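Local coordinates for protein beta-galactosidase (Bacillus circulans, PDB 4MAD) that probably hydrolyses terminal non-reducing beta-D-galactose residues in beta-D-galactosides, as a family 35 glycoside hydrolase with a (beta/alpha)8 catalytic barrel, at residues L209-F223 and Q233-E247. Residues are numbered along the deposited sequence; the frame is centred on the assembly and turned at random.
Sequences LSGGMIEGIFETVNF and QLKQYQPNAPLMCME
Gln238 grips the backbone of Glu219 with both ends of its amide: Glu219 N donates to Gln238 OE1 (2.9 Å) on a lone pair in the carbonyl plane, and Gln238 NE2 donates to Glu219 O (3.0 Å). The extended chain, with CG anti to the backbone N (chi1 179°), carries the amide across, its plane only 6° from that of the Phe218 ring. A water donates to Glu219 O and Pro242 O and accepts from Met244 N, ahead of the first direct strand-to-strand bond. Parallel pairing follows: Met246 N donates to Val221 O (2.9 Å), Phe223 N to Glu247 O (3.0 Å), and a weak bond runs from Val221 N to Met244 O.

Among apolar contacts, Leu209 CB sits over the centre of one Tyr237 ring face, 3.9 Å from the centroid, while Met213 SD lies 3.7 Å from Tyr237 CB and, oblique to the ring, 5.0 Å from its centroid, a Met-aromatic contact. A serine in place of Tyr237 would probably leave Leu209 and Met213 without their ring, opening a gap between the helix ends. Cys245 SG lies over the Phe223 ring, 3.9 Å from its centroid; Val221 CG1 packs on Leu234.

Asn222 OD1 takes a weak hydrogen bond from Glu247 N, of the predicted nucleophile, while Asn222 ND2 hydrogen-bonds Glu171, the predicted proton donor; Glu247 OE2 forms a salt bridge with Arg104. This beta-alpha-beta crossover of the TIM barrel sets helix 227-237 against strand 218-223 and helix 206-212, with strands 197-202 and 281-284 flanking the parallel pair 218-223 and 244-249.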
# COMPACT_ATOMS: atom_id res chain seq x y z
N LEU A 209 12.43 6.88 20.80
CA LEU A 209 13.84 6.63 20.83
C LEU A 209 14.22 5.56 21.86
O LEU A 209 15.05 4.74 21.62
CB LEU A 209 14.60 7.91 21.08
CG LEU A 209 14.38 8.95 20.02
CD1 LEU A 209 14.86 10.25 20.50
CD2 LEU A 209 15.20 8.54 18.83
N SER A 210 13.62 5.61 23.03
CA SER A 210 13.93 4.56 23.99
C SER A 210 13.49 3.19 23.49
O SER A 210 14.17 2.24 23.64
CB SER A 210 13.32 4.82 25.38
OG SER A 210 13.70 6.03 25.91
N GLY A 211 12.31 3.11 22.94
CA GLY A 211 11.81 1.85 22.44
C GLY A 211 12.47 1.28 21.22
O GLY A 211 12.57 0.11 21.05
N GLY A 212 12.79 2.17 20.29
CA GLY A 212 13.30 1.75 19.01
C GLY A 212 14.78 1.66 18.70
O GLY A 212 15.12 1.09 17.74
N MET A 213 15.64 2.28 19.50
CA MET A 213 17.07 2.20 19.28
C MET A 213 17.58 0.83 19.70
O MET A 213 17.06 0.23 20.61
CB MET A 213 17.82 3.32 19.98
CG MET A 213 17.37 4.69 19.61
SD MET A 213 18.26 6.02 20.43
CE MET A 213 19.89 5.53 20.04
N ILE A 214 18.59 0.36 18.98
CA ILE A 214 19.28 -0.85 19.26
C ILE A 214 20.76 -0.61 19.65
O ILE A 214 21.44 0.16 19.05
CB ILE A 214 19.25 -1.84 18.12
CG1 ILE A 214 17.91 -1.85 17.41
CG2 ILE A 214 19.54 -3.18 18.63
CD1 ILE A 214 17.88 -2.65 16.20
N GLU A 215 21.22 -1.32 20.66
CA GLU A 215 22.54 -1.13 21.09
C GLU A 215 23.43 -1.46 19.92
O GLU A 215 23.27 -2.43 19.27
CB GLU A 215 22.86 -2.04 22.28
CG GLU A 215 24.24 -1.94 22.79
CD GLU A 215 24.62 -0.54 23.28
OE1 GLU A 215 24.03 0.44 22.84
OE2 GLU A 215 25.55 -0.42 24.10
N GLY A 216 24.38 -0.57 19.71
CA GLY A 216 25.38 -0.65 18.68
C GLY A 216 24.97 -0.15 17.32
O GLY A 216 25.72 -0.24 16.41
N ILE A 217 23.77 0.38 17.20
CA ILE A 217 23.20 0.72 15.91
C ILE A 217 22.85 2.22 15.73
O ILE A 217 22.19 2.78 16.54
CB ILE A 217 21.95 -0.16 15.64
CG1 ILE A 217 22.32 -1.64 15.57
CG2 ILE A 217 21.31 0.25 14.42
CD1 ILE A 217 23.25 -1.99 14.50
N PHE A 218 23.28 2.80 14.62
CA PHE A 218 23.03 4.20 14.28
C PHE A 218 21.52 4.45 14.23
O PHE A 218 20.82 3.70 13.67
CB PHE A 218 23.66 4.44 12.90
CG PHE A 218 23.52 5.84 12.38
CD1 PHE A 218 23.94 6.92 13.09
CD2 PHE A 218 23.00 6.06 11.13
CE1 PHE A 218 23.80 8.16 12.59
CE2 PHE A 218 22.87 7.30 10.65
CZ PHE A 218 23.26 8.34 11.38
N GLU A 219 21.09 5.56 14.78
CA GLU A 219 19.69 5.97 14.74
C GLU A 219 19.47 7.22 13.87
O GLU A 219 20.29 8.10 13.84
CB GLU A 219 19.11 6.15 16.15
CG GLU A 219 17.72 6.71 16.27
CD GLU A 219 16.62 5.71 15.93
OE1 GLU A 219 16.71 5.14 14.87
OE2 GLU A 219 15.68 5.55 16.71
N THR A 220 18.34 7.25 13.20
CA THR A 220 17.93 8.38 12.40
C THR A 220 16.54 8.78 12.88
O THR A 220 15.95 8.02 13.53
CB THR A 220 17.86 8.02 10.93
OG1 THR A 220 17.00 6.94 10.71
CG2 THR A 220 19.25 7.68 10.41
N VAL A 221 16.00 9.91 12.62
CA VAL A 221 14.63 10.29 12.89
C VAL A 221 13.85 10.71 11.65
O VAL A 221 14.44 11.08 10.65
CB VAL A 221 14.58 11.45 13.90
CG1 VAL A 221 15.13 11.00 15.25
CG2 VAL A 221 15.34 12.66 13.38
N ASN A 222 12.53 10.64 11.89
CA ASN A 222 11.57 10.92 10.88
C ASN A 222 10.67 12.07 11.28
O ASN A 222 10.22 12.11 12.36
CB ASN A 222 10.73 9.67 10.69
CG ASN A 222 11.54 8.49 10.27
OD1 ASN A 222 12.58 8.63 9.72
ND2 ASN A 222 10.99 7.31 10.46
N PHE A 223 10.42 12.99 10.38
CA PHE A 223 9.62 14.11 10.71
C PHE A 223 9.16 14.94 9.51
O PHE A 223 9.64 14.81 8.45
CB PHE A 223 10.32 14.98 11.73
CG PHE A 223 11.63 15.56 11.26
CD1 PHE A 223 11.66 16.64 10.43
CD2 PHE A 223 12.83 15.07 11.69
CE1 PHE A 223 12.84 17.18 10.04
CE2 PHE A 223 14.01 15.59 11.27
CZ PHE A 223 14.03 16.64 10.47
N GLN A 233 16.53 16.40 20.00
CA GLN A 233 16.06 15.23 20.72
C GLN A 233 16.90 14.04 20.43
O GLN A 233 17.29 13.38 21.32
CB GLN A 233 14.63 14.89 20.34
CG GLN A 233 13.68 15.39 21.28
CD GLN A 233 13.79 14.72 22.63
OE1 GLN A 233 14.71 14.02 22.93
NE2 GLN A 233 12.86 14.93 23.40
N LEU A 234 17.23 13.85 19.17
CA LEU A 234 18.09 12.78 18.76
C LEU A 234 19.45 12.90 19.43
O LEU A 234 19.93 11.95 19.95
CB LEU A 234 18.28 12.77 17.26
CG LEU A 234 19.31 11.84 16.64
CD1 LEU A 234 19.02 10.47 17.04
CD2 LEU A 234 19.40 11.93 15.20
N LYS A 235 20.00 14.09 19.49
CA LYS A 235 21.29 14.29 20.12
C LYS A 235 21.37 13.97 21.63
O LYS A 235 22.43 13.70 22.13
CB LYS A 235 21.85 15.66 19.79
CG LYS A 235 22.33 15.72 18.38
CD LYS A 235 23.18 16.88 18.13
CE LYS A 235 22.39 17.93 17.56
NZ LYS A 235 23.06 19.21 17.53
N GLN A 236 20.25 13.97 22.30
CA GLN A 236 20.19 13.47 23.65
C GLN A 236 20.51 12.02 23.79
O GLN A 236 20.97 11.61 24.80
CB GLN A 236 18.90 13.78 24.32
CG GLN A 236 18.63 15.18 24.26
CD GLN A 236 18.14 15.66 25.50
OE1 GLN A 236 17.01 15.44 25.83
NE2 GLN A 236 18.99 16.31 26.25
N TYR A 237 20.14 11.25 22.82
CA TYR A 237 20.43 9.84 22.80
C TYR A 237 21.68 9.44 22.00
O TYR A 237 22.19 8.38 22.18
CB TYR A 237 19.21 9.07 22.29
CG TYR A 237 17.99 9.17 23.17
CD1 TYR A 237 17.60 8.11 23.93
CD2 TYR A 237 17.23 10.30 23.21
CE1 TYR A 237 16.53 8.18 24.71
CE2 TYR A 237 16.17 10.39 24.01
CZ TYR A 237 15.81 9.33 24.76
OH TYR A 237 14.70 9.37 25.54
N GLN A 238 22.10 10.27 21.09
CA GLN A 238 23.14 9.95 20.13
C GLN A 238 23.87 11.22 19.78
O GLN A 238 23.61 11.78 18.79
CB GLN A 238 22.52 9.32 18.89
CG GLN A 238 23.48 8.95 17.82
CD GLN A 238 22.81 8.20 16.71
OE1 GLN A 238 22.59 7.01 16.77
NE2 GLN A 238 22.43 8.92 15.72
N PRO A 239 24.70 11.68 20.68
CA PRO A 239 25.29 13.00 20.61
C PRO A 239 26.22 13.27 19.46
O PRO A 239 26.22 14.36 19.00
CB PRO A 239 26.01 13.12 21.96
CG PRO A 239 26.14 11.85 22.42
CD PRO A 239 25.03 11.02 21.92
N ASN A 240 27.04 12.32 19.05
CA ASN A 240 28.11 12.63 18.11
C ASN A 240 27.96 12.27 16.63
O ASN A 240 28.54 12.87 15.79
CB ASN A 240 29.40 12.03 18.63
CG ASN A 240 29.73 12.50 20.00
OD1 ASN A 240 29.64 13.65 20.28
ND2 ASN A 240 30.08 11.60 20.86
N ALA A 241 27.13 11.28 16.37
CA ALA A 241 26.95 10.71 15.08
C ALA A 241 26.23 11.67 14.13
O ALA A 241 25.62 12.58 14.57
CB ALA A 241 26.26 9.45 15.17
N PRO A 242 26.37 11.44 12.84
CA PRO A 242 25.83 12.36 11.85
C PRO A 242 24.34 12.40 11.96
O PRO A 242 23.78 11.45 12.39
CB PRO A 242 26.21 11.73 10.53
CG PRO A 242 26.89 10.55 10.81
CD PRO A 242 27.24 10.46 12.21
N LEU A 243 23.74 13.49 11.57
CA LEU A 243 22.30 13.65 11.68
C LEU A 243 21.59 13.29 10.39
O LEU A 243 21.91 13.84 9.40
CB LEU A 243 21.99 15.09 12.01
CG LEU A 243 22.63 15.75 13.21
CD1 LEU A 243 22.32 17.24 13.28
CD2 LEU A 243 22.15 15.05 14.45
N MET A 244 20.64 12.37 10.41
CA MET A 244 19.87 12.07 9.22
C MET A 244 18.36 12.01 9.45
O MET A 244 17.92 11.39 10.33
CB MET A 244 20.31 10.77 8.58
CG MET A 244 19.67 10.58 7.26
SD MET A 244 20.52 9.37 6.33
CE MET A 244 19.76 9.51 4.81
N CYS A 245 17.60 12.66 8.60
CA CYS A 245 16.16 12.52 8.58
C CYS A 245 15.83 11.43 7.60
O CYS A 245 15.89 11.63 6.46
CB CYS A 245 15.53 13.80 8.11
SG CYS A 245 13.76 13.71 7.98
N MET A 246 15.56 10.25 8.08
CA MET A 246 15.27 9.13 7.22
C MET A 246 13.93 9.14 6.45
O MET A 246 13.84 8.54 5.44
CB MET A 246 15.51 7.84 7.96
CG MET A 246 15.40 6.68 7.15
SD MET A 246 16.54 6.45 5.81
CE MET A 246 18.05 6.86 6.54
N GLU A 247 12.94 9.83 6.98
CA GLU A 247 11.74 10.18 6.28
C GLU A 247 11.41 11.66 6.54
O GLU A 247 11.02 12.02 7.58
CB GLU A 247 10.56 9.30 6.70
CG GLU A 247 10.82 7.81 6.66
CD GLU A 247 9.67 6.98 7.21
OE1 GLU A 247 8.63 7.56 7.52
OE2 GLU A 247 9.87 5.78 7.36
O HOH W 1 20.97 10.50 12.43